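Local coordinates for protein 4-phosphoerythronate dehydrogenase (Lactobacillus jensenii, PDB 4PRK) that probably catalyses the NAD-dependent interconversion of pyruvate and D-lactate, at residues A162-S166 against P185-Y189; Y101-I106 against A297-S303; M224-L230 against H251-G257. All coordinates share one frame. Numbering follows the deposited sequence.

Contact 1: residues A162-S166 against P185-Y189; sequences AQIFS and PYLTY
A162-S166 is regular alpha-helix near the end of helix 155-167, which follows strand 148-152 as the first helix of the Rossmann fold; the turn before edge strand 188-189 covers it here. P185 and Y186 hold a turn-like backbone (psi -20° and -11°) before the chain extends at L187. The closest CA atoms are those of Q163 and Y186, 5.5 Å apart. Y186 (chi1 m, chi2 -65°) points toward the helix, and Q163 in an mt rotamer lays CG over one face of the Y186 ring, 3.7 Å from the centroid: a CH-pi contact. S166, in p, turns OG back to donate to A162 O (2.7 Å) and lies at the ring's edge, OG 3.4 Å from Y186 CD1. A162 CB packs on Y186 CB (4.3 Å) and on L187 CD2 (4.0 Å), with L187 in pp. Q163 NE2 and Y186 OH hydrogen-bond reciprocally with Y186 and Q163 of the second subunit. No hydrogen bond joins the segments, so CH-pi and apolar contacts hold them while these two polar ends serve the subunit interface.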
ATOM      1  N   ALA A 162     -10.071  -0.983   6.422  1.00 23.41           N
ATOM      2  CA  ALA A 162      -9.803   0.300   5.811  1.00 24.91           C
ATOM      3  C   ALA A 162      -8.382   0.355   5.196  1.00 26.71           C
ATOM      4  O   ALA A 162      -8.188   0.817   4.061  1.00 24.99           O
ATOM      5  CB  ALA A 162      -9.996   1.377   6.867  1.00 25.18           C
ATOM      6  N   GLN A 163      -7.405  -0.160   5.927  1.00 26.36           N
ATOM      7  CA  GLN A 163      -6.042  -0.304   5.384  1.00 28.31           C
ATOM      8  C   GLN A 163      -6.024  -1.132   4.095  1.00 23.86           C
ATOM      9  O   GLN A 163      -5.428  -0.750   3.111  1.00 21.25           O
ATOM     10  CB  GLN A 163      -5.112  -0.961   6.442  1.00 33.34           C
ATOM     11  CG  GLN A 163      -5.011  -0.133   7.744  1.00 40.91           C
ATOM     12  CD  GLN A 163      -4.265  -0.794   8.904  1.00 41.60           C
ATOM     13  OE1 GLN A 163      -4.692  -0.732  10.063  1.00 45.27           O
ATOM     14  NE2 GLN A 163      -3.126  -1.381   8.606  1.00 46.97           N
ATOM     15  N   ILE A 164      -6.693  -2.265   4.096  1.00 23.19           N
ATOM     16  CA  ILE A 164      -6.695  -3.139   2.911  1.00 22.91           C
ATOM     17  C   ILE A 164      -7.432  -2.466   1.761  1.00 25.34           C
ATOM     18  O   ILE A 164      -6.868  -2.303   0.625  1.00 25.46           O
ATOM     19  CB  ILE A 164      -7.313  -4.525   3.234  1.00 23.11           C
ATOM     20  CG1 ILE A 164      -6.430  -5.249   4.245  1.00 21.75           C
ATOM     21  CG2 ILE A 164      -7.589  -5.380   1.957  1.00 23.01           C
ATOM     22  CD1 ILE A 164      -7.155  -6.433   4.884  1.00 24.83           C
ATOM     23  N   PHE A 165      -8.639  -1.967   2.041  1.00 24.08           N
ATOM     24  CA  PHE A 165      -9.372  -1.323   0.936  1.00 25.27           C
ATOM     25  C   PHE A 165      -8.642  -0.106   0.353  1.00 25.38           C
ATOM     26  O   PHE A 165      -8.556   0.049  -0.863  1.00 24.20           O
ATOM     27  CB  PHE A 165     -10.828  -1.000   1.316  1.00 24.68           C
ATOM     28  CG  PHE A 165     -11.773  -2.157   1.132  1.00 23.33           C
ATOM     29  CD1 PHE A 165     -11.853  -2.825  -0.077  1.00 24.09           C
ATOM     30  CD2 PHE A 165     -12.589  -2.547   2.143  1.00 23.82           C
ATOM     31  CE1 PHE A 165     -12.735  -3.887  -0.260  1.00 25.36           C
ATOM     32  CE2 PHE A 165     -13.474  -3.603   1.969  1.00 25.76           C
ATOM     33  CZ  PHE A 165     -13.538  -4.280   0.767  1.00 24.60           C
ATOM     34  N   SER A 166      -8.082   0.744   1.202  1.00 24.79           N
ATOM     35  CA  SER A 166      -7.402   1.956   0.679  1.00 26.39           C
ATOM     36  C   SER A 166      -6.125   1.568  -0.025  1.00 25.21           C
ATOM     37  O   SER A 166      -5.733   2.224  -0.941  1.00 28.29           O
ATOM     38  CB  SER A 166      -7.131   2.969   1.773  1.00 26.17           C
ATOM     39  OG  SER A 166      -6.342   2.306   2.700  1.00 31.48           O
ATOM     40  N   PRO A 185      -4.866   8.057   7.666  1.00 26.89           N
ATOM     41  CA  PRO A 185      -4.267   7.836   6.333  1.00 25.22           C
ATOM     42  C   PRO A 185      -5.105   6.920   5.471  1.00 27.14           C
ATOM     43  O   PRO A 185      -4.933   6.887   4.274  1.00 26.80           O
ATOM     44  CB  PRO A 185      -2.966   7.108   6.652  1.00 24.04           C
ATOM     45  CG  PRO A 185      -2.703   7.364   8.099  1.00 23.95           C
ATOM     46  CD  PRO A 185      -4.026   7.523   8.753  1.00 24.62           C
ATOM     47  N   TYR A 186      -5.981   6.137   6.087  1.00 28.34           N
ATOM     48  CA  TYR A 186      -6.725   5.135   5.359  1.00 27.96           C
ATOM     49  C   TYR A 186      -8.241   5.386   5.245  1.00 29.02           C
ATOM     50  O   TYR A 186      -8.924   4.698   4.500  1.00 32.02           O
ATOM     51  CB  TYR A 186      -6.532   3.815   6.045  1.00 31.10           C
ATOM     52  CG  TYR A 186      -5.102   3.460   6.280  1.00 35.31           C
ATOM     53  CD1 TYR A 186      -4.247   3.220   5.194  1.00 41.43           C
ATOM     54  CD2 TYR A 186      -4.587   3.344   7.563  1.00 37.59           C
ATOM     55  CE1 TYR A 186      -2.903   2.848   5.383  1.00 42.75           C
ATOM     56  CE2 TYR A 186      -3.246   2.971   7.774  1.00 39.82           C
ATOM     57  CZ  TYR A 186      -2.401   2.739   6.670  1.00 46.60           C
ATOM     58  OH  TYR A 186      -1.047   2.409   6.793  1.00 53.40           O
ATOM     59  N   LEU A 187      -8.786   6.341   5.973  1.00 28.28           N
ATOM     60  CA  LEU A 187     -10.220   6.592   5.894  1.00 27.62           C
ATOM     61  C   LEU A 187     -10.485   8.037   6.193  1.00 26.59           C
ATOM     62  O   LEU A 187      -9.582   8.710   6.605  1.00 27.18           O
ATOM     63  CB  LEU A 187     -10.993   5.705   6.864  1.00 26.23           C
ATOM     64  CG  LEU A 187     -10.688   5.817   8.352  1.00 27.62           C
ATOM     65  CD1 LEU A 187     -11.358   7.024   9.008  1.00 27.68           C
ATOM     66  CD2 LEU A 187     -11.119   4.538   9.050  1.00 28.92           C
ATOM     67  N   THR A 188     -11.719   8.499   5.941  1.00 26.59           N
ATOM     68  CA  THR A 188     -12.175   9.864   6.270  1.00 24.57           C
ATOM     69  C   THR A 188     -13.415   9.706   7.113  1.00 25.32           C
ATOM     70  O   THR A 188     -14.366   8.978   6.724  1.00 24.01           O
ATOM     71  CB  THR A 188     -12.561  10.591   5.011  1.00 30.28           C
ATOM     72  OG1 THR A 188     -11.394  10.753   4.178  1.00 29.41           O
ATOM     73  CG2 THR A 188     -13.197  11.967   5.332  1.00 30.22           C
ATOM     74  N   TYR A 189     -13.409  10.306   8.301  1.00 22.75           N
ATOM     75  CA  TYR A 189     -14.589  10.273   9.137  1.00 25.04           C
ATOM     76  C   TYR A 189     -15.757  11.079   8.511  1.00 27.76           C
ATOM     77  O   TYR A 189     -15.539  12.039   7.811  1.00 29.62           O
ATOM     78  CB  TYR A 189     -14.250  10.799  10.509  1.00 27.64           C
ATOM     79  CG  TYR A 189     -13.393   9.895  11.372  1.00 26.30           C
ATOM     80  CD1 TYR A 189     -13.916   8.741  11.925  1.00 26.33           C
ATOM     81  CD2 TYR A 189     -12.124  10.259  11.727  1.00 26.06           C
ATOM     82  CE1 TYR A 189     -13.159   7.925  12.750  1.00 25.12           C
ATOM     83  CE2 TYR A 189     -11.361   9.457  12.563  1.00 28.49           C
ATOM     84  CZ  TYR A 189     -11.905   8.284  13.069  1.00 26.34           C
ATOM     85  OH  TYR A 189     -11.174   7.483  13.889  1.00 29.03           O
TER

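Contact 2: residues Y101-I106 against A297-S303; sequences YSPRAI and AYFTKTS
Two chain segments far apart in sequence meet just where each enters a helix: Y101 and S102 lead into helix 103-118, and A297-T300 into helix 301-319. The nearest CA pairs are Y101-S303 (5.0 Å) and I106-A297 (4.6 Å). Y101, chi1 m, sets its ring obliquely against Y298, CD2 of Y101 lying 3.9 Å from CB of Y298, while its own CB is 3.8 Å from S303 OG. S102, chi1 t, is the N-cap: its OG accepts from A105 N (3.2 Å). S102 CB faces S303 OG (3.6 Å) and T302 CG2 (4.2 Å). T300 (p) caps the other helix in the same way, OG1 accepting from S303 N (3.2 Å); both capping side chains also have E143 of the fourth subunit as a polar partner, T300 OG1 through a hydrogen bond. S303 OG donates to Y298 O (2.7 Å) after F299 makes an inverse gamma turn. As in other two-domain D-2-hydroxyacid dehydrogenases, these are probably the two places where the chain crosses between the catalytic and coenzyme domains; the starts of the two helices meet here. P103 and R104 begin the first helix; the R104 side chain salt-bridges to E108. A105 CB fills the space between S303 OG (3.7 Å), T300 CG2 (3.8 Å) and Y298 O (4.0 Å). A105 O comes within 3.2 Å of A297 O, two acceptors that cannot pair; R119 of the fourth subunit donates to both. I106 (mt) closes the contact, CG1 3.7 Å from A297 CB and CD1 4.3 Å from Y298 CB.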
ATOM      1  N   TYR A 101      -7.672 -11.342  18.981  1.00 57.39           N
ATOM      2  CA  TYR A 101      -7.174 -12.598  18.410  1.00 49.98           C
ATOM      3  C   TYR A 101      -6.266 -12.435  17.185  1.00 47.68           C
ATOM      4  O   TYR A 101      -5.072 -12.694  17.227  1.00 38.36           O
ATOM      5  CB  TYR A 101      -8.358 -13.302  17.758  1.00 51.60           C
ATOM      6  CG  TYR A 101      -9.529 -13.753  18.579  1.00 59.76           C
ATOM      7  CD1 TYR A 101      -9.439 -13.972  19.943  1.00 66.80           C
ATOM      8  CD2 TYR A 101     -10.733 -14.030  17.952  1.00 62.47           C
ATOM      9  CE1 TYR A 101     -10.534 -14.428  20.662  1.00 65.73           C
ATOM     10  CE2 TYR A 101     -11.826 -14.487  18.658  1.00 62.11           C
ATOM     11  CZ  TYR A 101     -11.723 -14.684  20.008  1.00 64.54           C
ATOM     12  OH  TYR A 101     -12.815 -15.131  20.688  1.00 62.84           O
ATOM     13  N   SER A 102      -6.856 -11.896  16.123  1.00 38.47           N
ATOM     14  CA  SER A 102      -6.159 -11.341  14.978  1.00 33.55           C
ATOM     15  C   SER A 102      -7.119 -10.431  14.233  1.00 35.25           C
ATOM     16  O   SER A 102      -7.976 -10.932  13.514  1.00 31.62           O
ATOM     17  CB  SER A 102      -5.653 -12.464  14.067  1.00 32.20           C
ATOM     18  OG  SER A 102      -5.334 -12.016  12.776  1.00 28.27           O
ATOM     19  N   PRO A 103      -7.000  -9.111  14.362  1.00 31.06           N
ATOM     20  CA  PRO A 103      -7.971  -8.306  13.607  1.00 29.18           C
ATOM     21  C   PRO A 103      -7.911  -8.532  12.098  1.00 24.92           C
ATOM     22  O   PRO A 103      -8.927  -8.412  11.465  1.00 22.83           O
ATOM     23  CB  PRO A 103      -7.624  -6.859  13.955  1.00 29.52           C
ATOM     24  CG  PRO A 103      -6.284  -6.882  14.536  1.00 33.09           C
ATOM     25  CD  PRO A 103      -6.242  -8.136  15.288  1.00 31.70           C
ATOM     26  N   ARG A 104      -6.745  -8.825  11.542  1.00 24.28           N
ATOM     27  CA  ARG A 104      -6.633  -9.122  10.121  1.00 23.25           C
ATOM     28  C   ARG A 104      -7.433 -10.356   9.662  1.00 23.25           C
ATOM     29  O   ARG A 104      -7.916 -10.389   8.556  1.00 26.24           O
ATOM     30  CB  ARG A 104      -5.181  -9.204   9.683  1.00 24.92           C
ATOM     31  CG  ARG A 104      -4.529  -7.854   9.435  1.00 26.12           C
ATOM     32  CD  ARG A 104      -5.065  -7.163   8.205  1.00 26.84           C
ATOM     33  NE  ARG A 104      -4.631  -7.781   6.964  1.00 30.09           N
ATOM     34  CZ  ARG A 104      -3.878  -7.189   6.044  1.00 32.01           C
ATOM     35  NH1 ARG A 104      -3.465  -5.948   6.212  1.00 33.81           N
ATOM     36  NH2 ARG A 104      -3.548  -7.838   4.951  1.00 27.11           N
ATOM     37  N   ALA A 105      -7.522 -11.383  10.493  1.00 24.99           N
ATOM     38  CA  ALA A 105      -8.321 -12.577  10.177  1.00 23.53           C
ATOM     39  C   ALA A 105      -9.723 -12.135   9.833  1.00 22.85           C
ATOM     40  O   ALA A 105     -10.262 -12.437   8.785  1.00 21.60           O
ATOM     41  CB  ALA A 105      -8.354 -13.536  11.349  1.00 22.54           C
ATOM     42  N   ILE A 106     -10.302 -11.366  10.721  1.00 23.53           N
ATOM     43  CA  ILE A 106     -11.660 -10.924  10.482  1.00 25.05           C
ATOM     44  C   ILE A 106     -11.784  -9.935   9.328  1.00 25.55           C
ATOM     45  O   ILE A 106     -12.684 -10.071   8.504  1.00 23.52           O
ATOM     46  CB  ILE A 106     -12.278 -10.415  11.787  1.00 27.40           C
ATOM     47  CG1 ILE A 106     -12.405 -11.634  12.691  1.00 31.51           C
ATOM     48  CG2 ILE A 106     -13.634  -9.778  11.561  1.00 26.11           C
ATOM     49  CD1 ILE A 106     -12.413 -11.329  14.144  1.00 33.63           C
ATOM     50  N   ALA A 297     -15.020 -15.888  10.597  1.00 28.56           N
ATOM     51  CA  ALA A 297     -14.040 -14.836  10.146  1.00 26.53           C
ATOM     52  C   ALA A 297     -12.729 -14.978  10.964  1.00 24.83           C
ATOM     53  O   ALA A 297     -11.623 -14.821  10.464  1.00 27.04           O
ATOM     54  CB  ALA A 297     -14.613 -13.429  10.287  1.00 25.08           C
ATOM     55  N   TYR A 298     -12.845 -15.317  12.229  1.00 24.65           N
ATOM     56  CA  TYR A 298     -11.668 -15.438  13.095  1.00 24.66           C
ATOM     57  C   TYR A 298     -10.782 -16.652  12.778  1.00 24.57           C
ATOM     58  O   TYR A 298      -9.669 -16.724  13.282  1.00 24.67           O
ATOM     59  CB  TYR A 298     -12.105 -15.561  14.580  1.00 25.05           C
ATOM     60  CG  TYR A 298     -12.527 -17.004  14.857  1.00 29.42           C
ATOM     61  CD1 TYR A 298     -13.805 -17.461  14.554  1.00 30.62           C
ATOM     62  CD2 TYR A 298     -11.616 -17.926  15.349  1.00 30.03           C
ATOM     63  CE1 TYR A 298     -14.157 -18.780  14.756  1.00 30.55           C
ATOM     64  CE2 TYR A 298     -11.955 -19.254  15.532  1.00 33.59           C
ATOM     65  CZ  TYR A 298     -13.212 -19.679  15.230  1.00 31.99           C
ATOM     66  OH  TYR A 298     -13.509 -21.017  15.404  1.00 35.32           O
ATOM     67  N   PHE A 299     -11.242 -17.611  11.980  1.00 24.84           N
ATOM     68  CA  PHE A 299     -10.692 -18.966  12.078  1.00 25.85           C
ATOM     69  C   PHE A 299      -9.471 -19.122  11.157  1.00 26.61           C
ATOM     70  O   PHE A 299      -9.584 -19.711  10.032  1.00 31.57           O
ATOM     71  CB  PHE A 299     -11.821 -19.969  11.747  1.00 27.21           C
ATOM     72  CG  PHE A 299     -11.459 -21.419  11.941  1.00 27.71           C
ATOM     73  CD1 PHE A 299     -10.735 -21.840  13.049  1.00 27.70           C
ATOM     74  CD2 PHE A 299     -11.911 -22.372  11.049  1.00 28.83           C
ATOM     75  CE1 PHE A 299     -10.408 -23.173  13.204  1.00 27.67           C
ATOM     76  CE2 PHE A 299     -11.605 -23.709  11.217  1.00 29.65           C
ATOM     77  CZ  PHE A 299     -10.863 -24.103  12.311  1.00 27.67           C
ATOM     78  N   THR A 300      -8.346 -18.530  11.583  1.00 24.44           N
ATOM     79  CA  THR A 300      -7.025 -18.746  10.961  1.00 27.46           C
ATOM     80  C   THR A 300      -6.074 -19.359  11.985  1.00 28.46           C
ATOM     81  O   THR A 300      -6.377 -19.409  13.172  1.00 27.72           O
ATOM     82  CB  THR A 300      -6.390 -17.428  10.522  1.00 27.86           C
ATOM     83  OG1 THR A 300      -6.164 -16.606  11.682  1.00 29.84           O
ATOM     84  CG2 THR A 300      -7.355 -16.698   9.593  1.00 30.13           C
ATOM     85  N   LYS A 301      -4.931 -19.832  11.505  1.00 30.01           N
ATOM     86  CA  LYS A 301      -3.897 -20.407  12.355  1.00 31.21           C
ATOM     87  C   LYS A 301      -3.395 -19.372  13.346  1.00 30.53           C
ATOM     88  O   LYS A 301      -3.145 -19.669  14.476  1.00 25.43           O
ATOM     89  CB  LYS A 301      -2.697 -20.804  11.519  1.00 32.06           C
ATOM     90  CG  LYS A 301      -2.965 -21.840  10.440  1.00 38.88           C
ATOM     91  CD  LYS A 301      -2.734 -23.246  10.949  1.00 46.67           C
ATOM     92  CE  LYS A 301      -2.547 -24.219   9.796  1.00 54.48           C
ATOM     93  NZ  LYS A 301      -2.233 -25.557  10.389  1.00 61.51           N
ATOM     94  N   THR A 302      -3.220 -18.137  12.891  1.00 30.99           N
ATOM     95  CA  THR A 302      -2.821 -17.099  13.790  1.00 30.01           C
ATOM     96  C   THR A 302      -3.841 -16.954  14.924  1.00 29.82           C
ATOM     97  O   THR A 302      -3.454 -16.752  16.057  1.00 27.48           O
ATOM     98  CB  THR A 302      -2.674 -15.764  13.044  1.00 31.82           C
ATOM     99  OG1 THR A 302      -1.879 -15.965  11.865  1.00 30.37           O
ATOM    100  CG2 THR A 302      -2.036 -14.650  14.014  1.00 32.01           C
ATOM    101  N   SER A 303      -5.141 -17.010  14.651  1.00 29.07           N
ATOM    102  CA  SER A 303      -6.061 -16.661  15.724  1.00 31.63           C
ATOM    103  C   SER A 303      -5.975 -17.739  16.755  1.00 31.64           C
ATOM    104  O   SER A 303      -5.898 -17.474  17.965  1.00 28.02           O
ATOM    105  CB  SER A 303      -7.539 -16.505  15.280  1.00 31.86           C
ATOM    106  OG  SER A 303      -7.767 -15.317  14.532  1.00 29.48           O
TER

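Contact 3: residues M224-L230 against H251-G257; sequences MKNDAIL and HEIAAAG
This is a parallel beta pairing inside the coenzyme-domain sheet, where strands 229-232 and 255-258 run side by side as the two strands of a beta-alpha-beta unit crossed over by helix 241-250. I229 pairs with A255 (CA-CA 4.8 Å) and L230 with A256 (4.7 Å). L230 N donates to A255 O (3.0 Å) and G257 N to L230 O (2.9 Å). Where the strands begin, A228 O accepts from A254 N (2.8 Å) and weakly from A255 N (3.5 Å). K225-A228 is a type I turn, A228 N to K225 O 3.1 Å, and H251 ends its helix in a Schellman motif with positive phi. N226 CA points its hydrogen at E252 O (3.3 Å). I229 CG1 meets A255 CB (4.3 Å) on one sheet face. I253, chi1 p, reaches M224 SD with CG2 (3.9 Å) and L230 CB with CD1 (4.4 Å). The I229 and A255 side chains face helix 103-118, whereas I253 packs on helices 218-223 and 241-250, and strands 201-204 and 290-292 flank the pair.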
ATOM      1  N   MET A 224     -29.578   3.147   1.703  1.00 32.97           N
ATOM      2  CA  MET A 224     -28.371   2.691   1.022  1.00 29.45           C
ATOM      3  C   MET A 224     -28.556   2.743  -0.487  1.00 31.88           C
ATOM      4  O   MET A 224     -29.688   2.812  -0.989  1.00 31.38           O
ATOM      5  CB  MET A 224     -28.099   1.241   1.371  1.00 30.71           C
ATOM      6  CG  MET A 224     -27.579   1.024   2.765  1.00 29.95           C
ATOM      7  SD  MET A 224     -27.626  -0.733   3.116  1.00 33.38           S
ATOM      8  CE  MET A 224     -27.794  -0.660   4.891  1.00 31.98           C
ATOM      9  N   LYS A 225     -27.460   2.679  -1.231  1.00 29.79           N
ATOM     10  CA  LYS A 225     -27.581   2.632  -2.688  1.00 33.28           C
ATOM     11  C   LYS A 225     -28.164   1.260  -3.085  1.00 33.62           C
ATOM     12  O   LYS A 225     -27.964   0.246  -2.373  1.00 30.81           O
ATOM     13  CB  LYS A 225     -26.210   2.903  -3.314  1.00 33.58           C
ATOM     14  CG  LYS A 225     -25.717   4.259  -2.893  1.00 35.91           C
ATOM     15  CD  LYS A 225     -24.240   4.461  -3.066  1.00 37.74           C
ATOM     16  CE  LYS A 225     -23.854   4.465  -4.498  1.00 36.59           C
ATOM     17  NZ  LYS A 225     -22.490   5.082  -4.512  1.00 41.35           N
ATOM     18  N   ASN A 226     -28.882   1.200  -4.189  1.00 33.96           N
ATOM     19  CA  ASN A 226     -29.537  -0.057  -4.536  1.00 37.42           C
ATOM     20  C   ASN A 226     -28.546  -1.130  -5.044  1.00 35.26           C
ATOM     21  O   ASN A 226     -28.853  -2.321  -5.036  1.00 34.33           O
ATOM     22  CB  ASN A 226     -30.672   0.134  -5.523  1.00 34.65           C
ATOM     23  CG  ASN A 226     -31.801   1.045  -5.003  1.00 34.65           C
ATOM     24  OD1 ASN A 226     -32.195   1.088  -3.812  1.00 39.87           O
ATOM     25  ND2 ASN A 226     -32.373   1.771  -5.962  1.00 37.78           N
ATOM     26  N   ASP A 227     -27.358  -0.728  -5.469  1.00 35.82           N
ATOM     27  CA  ASP A 227     -26.311  -1.724  -5.808  1.00 36.37           C
ATOM     28  C   ASP A 227     -25.305  -1.876  -4.645  1.00 30.83           C
ATOM     29  O   ASP A 227     -24.209  -2.313  -4.859  1.00 29.66           O
ATOM     30  CB  ASP A 227     -25.624  -1.418  -7.165  1.00 39.32           C
ATOM     31  CG  ASP A 227     -25.318   0.053  -7.349  1.00 46.87           C
ATOM     32  OD1 ASP A 227     -25.598   0.845  -6.414  1.00 52.65           O
ATOM     33  OD2 ASP A 227     -24.796   0.447  -8.421  1.00 55.97           O
ATOM     34  N   ALA A 228     -25.723  -1.555  -3.415  1.00 29.69           N
ATOM     35  CA  ALA A 228     -24.850  -1.641  -2.216  1.00 32.72           C
ATOM     36  C   ALA A 228     -24.661  -3.062  -1.777  1.00 29.04           C
ATOM     37  O   ALA A 228     -25.533  -3.913  -1.947  1.00 30.74           O
ATOM     38  CB  ALA A 228     -25.407  -0.857  -1.032  1.00 32.09           C
ATOM     39  N   ILE A 229     -23.496  -3.309  -1.204  1.00 27.75           N
ATOM     40  CA  ILE A 229     -23.125  -4.618  -0.697  1.00 26.33           C
ATOM     41  C   ILE A 229     -22.945  -4.413   0.792  1.00 26.64           C
ATOM     42  O   ILE A 229     -22.190  -3.514   1.200  1.00 24.42           O
ATOM     43  CB  ILE A 229     -21.793  -5.084  -1.303  1.00 25.89           C
ATOM     44  CG1 ILE A 229     -21.882  -5.202  -2.820  1.00 25.11           C
ATOM     45  CG2 ILE A 229     -21.333  -6.406  -0.681  1.00 25.94           C
ATOM     46  CD1 ILE A 229     -20.578  -5.579  -3.515  1.00 26.52           C
ATOM     47  N   LEU A 230     -23.675  -5.195   1.586  1.00 23.57           N
ATOM     48  CA  LEU A 230     -23.643  -5.068   3.010  1.00 24.74           C
ATOM     49  C   LEU A 230     -22.818  -6.221   3.559  1.00 23.89           C
ATOM     50  O   LEU A 230     -23.065  -7.348   3.218  1.00 26.24           O
ATOM     51  CB  LEU A 230     -25.056  -5.144   3.625  1.00 27.01           C
ATOM     52  CG  LEU A 230     -25.013  -5.145   5.191  1.00 29.48           C
ATOM     53  CD1 LEU A 230     -24.366  -3.867   5.706  1.00 32.08           C
ATOM     54  CD2 LEU A 230     -26.387  -5.294   5.866  1.00 30.94           C
ATOM     55  N   HIS A 251     -34.358  -5.973  -4.210  1.00 41.21           N
ATOM     56  CA  HIS A 251     -33.212  -5.433  -4.961  1.00 42.66           C
ATOM     57  C   HIS A 251     -32.992  -3.986  -4.530  1.00 35.91           C
ATOM     58  O   HIS A 251     -32.656  -3.110  -5.314  1.00 39.17           O
ATOM     59  CB  HIS A 251     -33.405  -5.628  -6.493  1.00 48.68           C
ATOM     60  CG  HIS A 251     -33.771  -7.047  -6.893  1.00 54.97           C
ATOM     61  ND1 HIS A 251     -32.842  -7.981  -7.304  1.00 62.04           N
ATOM     62  CD2 HIS A 251     -34.970  -7.680  -6.955  1.00 66.55           C
ATOM     63  CE1 HIS A 251     -33.441  -9.125  -7.596  1.00 57.10           C
ATOM     64  NE2 HIS A 251     -34.735  -8.972  -7.389  1.00 66.58           N
ATOM     65  N   GLU A 252     -33.218  -3.737  -3.249  1.00 34.73           N
ATOM     66  CA  GLU A 252     -32.919  -2.433  -2.667  1.00 36.09           C
ATOM     67  C   GLU A 252     -31.480  -2.413  -2.185  1.00 38.10           C
ATOM     68  O   GLU A 252     -30.973  -1.351  -1.839  1.00 38.19           O
ATOM     69  CB  GLU A 252     -33.854  -2.146  -1.495  1.00 38.78           C
ATOM     70  CG  GLU A 252     -35.250  -1.775  -1.928  1.00 37.67           C
ATOM     71  CD  GLU A 252     -35.323  -0.459  -2.639  1.00 34.34           C
ATOM     72  OE1 GLU A 252     -34.452   0.470  -2.468  1.00 40.01           O
ATOM     73  OE2 GLU A 252     -36.303  -0.373  -3.397  1.00 38.44           O
ATOM     74  N   ILE A 253     -30.857  -3.600  -2.116  1.00 35.94           N
ATOM     75  CA  ILE A 253     -29.371  -3.730  -2.067  1.00 33.86           C
ATOM     76  C   ILE A 253     -28.982  -4.835  -3.029  1.00 32.82           C
ATOM     77  O   ILE A 253     -29.837  -5.653  -3.430  1.00 33.56           O
ATOM     78  CB  ILE A 253     -28.819  -4.082  -0.650  1.00 32.12           C
ATOM     79  CG1 ILE A 253     -29.229  -5.491  -0.239  1.00 35.23           C
ATOM     80  CG2 ILE A 253     -29.230  -3.057   0.415  1.00 34.33           C
ATOM     81  CD1 ILE A 253     -28.574  -5.959   1.052  1.00 35.52           C
ATOM     82  N   ALA A 254     -27.704  -4.897  -3.386  1.00 28.61           N
ATOM     83  CA  ALA A 254     -27.271  -5.841  -4.421  1.00 30.32           C
ATOM     84  C   ALA A 254     -26.808  -7.213  -3.867  1.00 30.50           C
ATOM     85  O   ALA A 254     -26.885  -8.223  -4.573  1.00 28.14           O
ATOM     86  CB  ALA A 254     -26.180  -5.218  -5.268  1.00 31.25           C
ATOM     87  N   ALA A 255     -26.384  -7.246  -2.590  1.00 31.99           N
ATOM     88  CA  ALA A 255     -25.708  -8.392  -2.024  1.00 28.16           C
ATOM     89  C   ALA A 255     -25.420  -8.221  -0.541  1.00 28.44           C
ATOM     90  O   ALA A 255     -25.398  -7.115  -0.034  1.00 29.34           O
ATOM     91  CB  ALA A 255     -24.393  -8.664  -2.770  1.00 27.44           C
ATOM     92  N   ALA A 256     -25.120  -9.340   0.126  1.00 26.51           N
ATOM     93  CA  ALA A 256     -24.817  -9.321   1.536  1.00 26.99           C
ATOM     94  C   ALA A 256     -23.885 -10.452   1.838  1.00 26.09           C
ATOM     95  O   ALA A 256     -24.065 -11.534   1.305  1.00 26.19           O
ATOM     96  CB  ALA A 256     -26.092  -9.506   2.343  1.00 28.50           C
ATOM     97  N   GLY A 257     -22.908 -10.186   2.699  1.00 24.75           N
ATOM     98  CA  GLY A 257     -21.985 -11.205   3.212  1.00 23.54           C
ATOM     99  C   GLY A 257     -22.049 -11.197   4.745  1.00 24.42           C
ATOM    100  O   GLY A 257     -21.713 -10.192   5.406  1.00 23.92           O
TER

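In the fold
Contact 2 is the most buried of the three and the most central, closing a chain loop within which contacts 1 and 3 are nested in series. Contacts 1 and 3 are partly buried and both reach the coenzyme-domain sheet, contact 1 where a helix meets the turn leading into outermost strand 188-189, contact 3 between two inner strands. Only contact 3 is built on hydrogen bonds across its segments, and no other subunit touches it. Contacts 1 and 2 rely on side-chain packing, lie against neighbouring subunits, and both touch the second one. They also meet directly, I164 CD1 lying 3.5 Å from R104 NE, whereas contact 3 stays about 8 Å from contact 1 and 9 Å from contact 2 between nearest atoms.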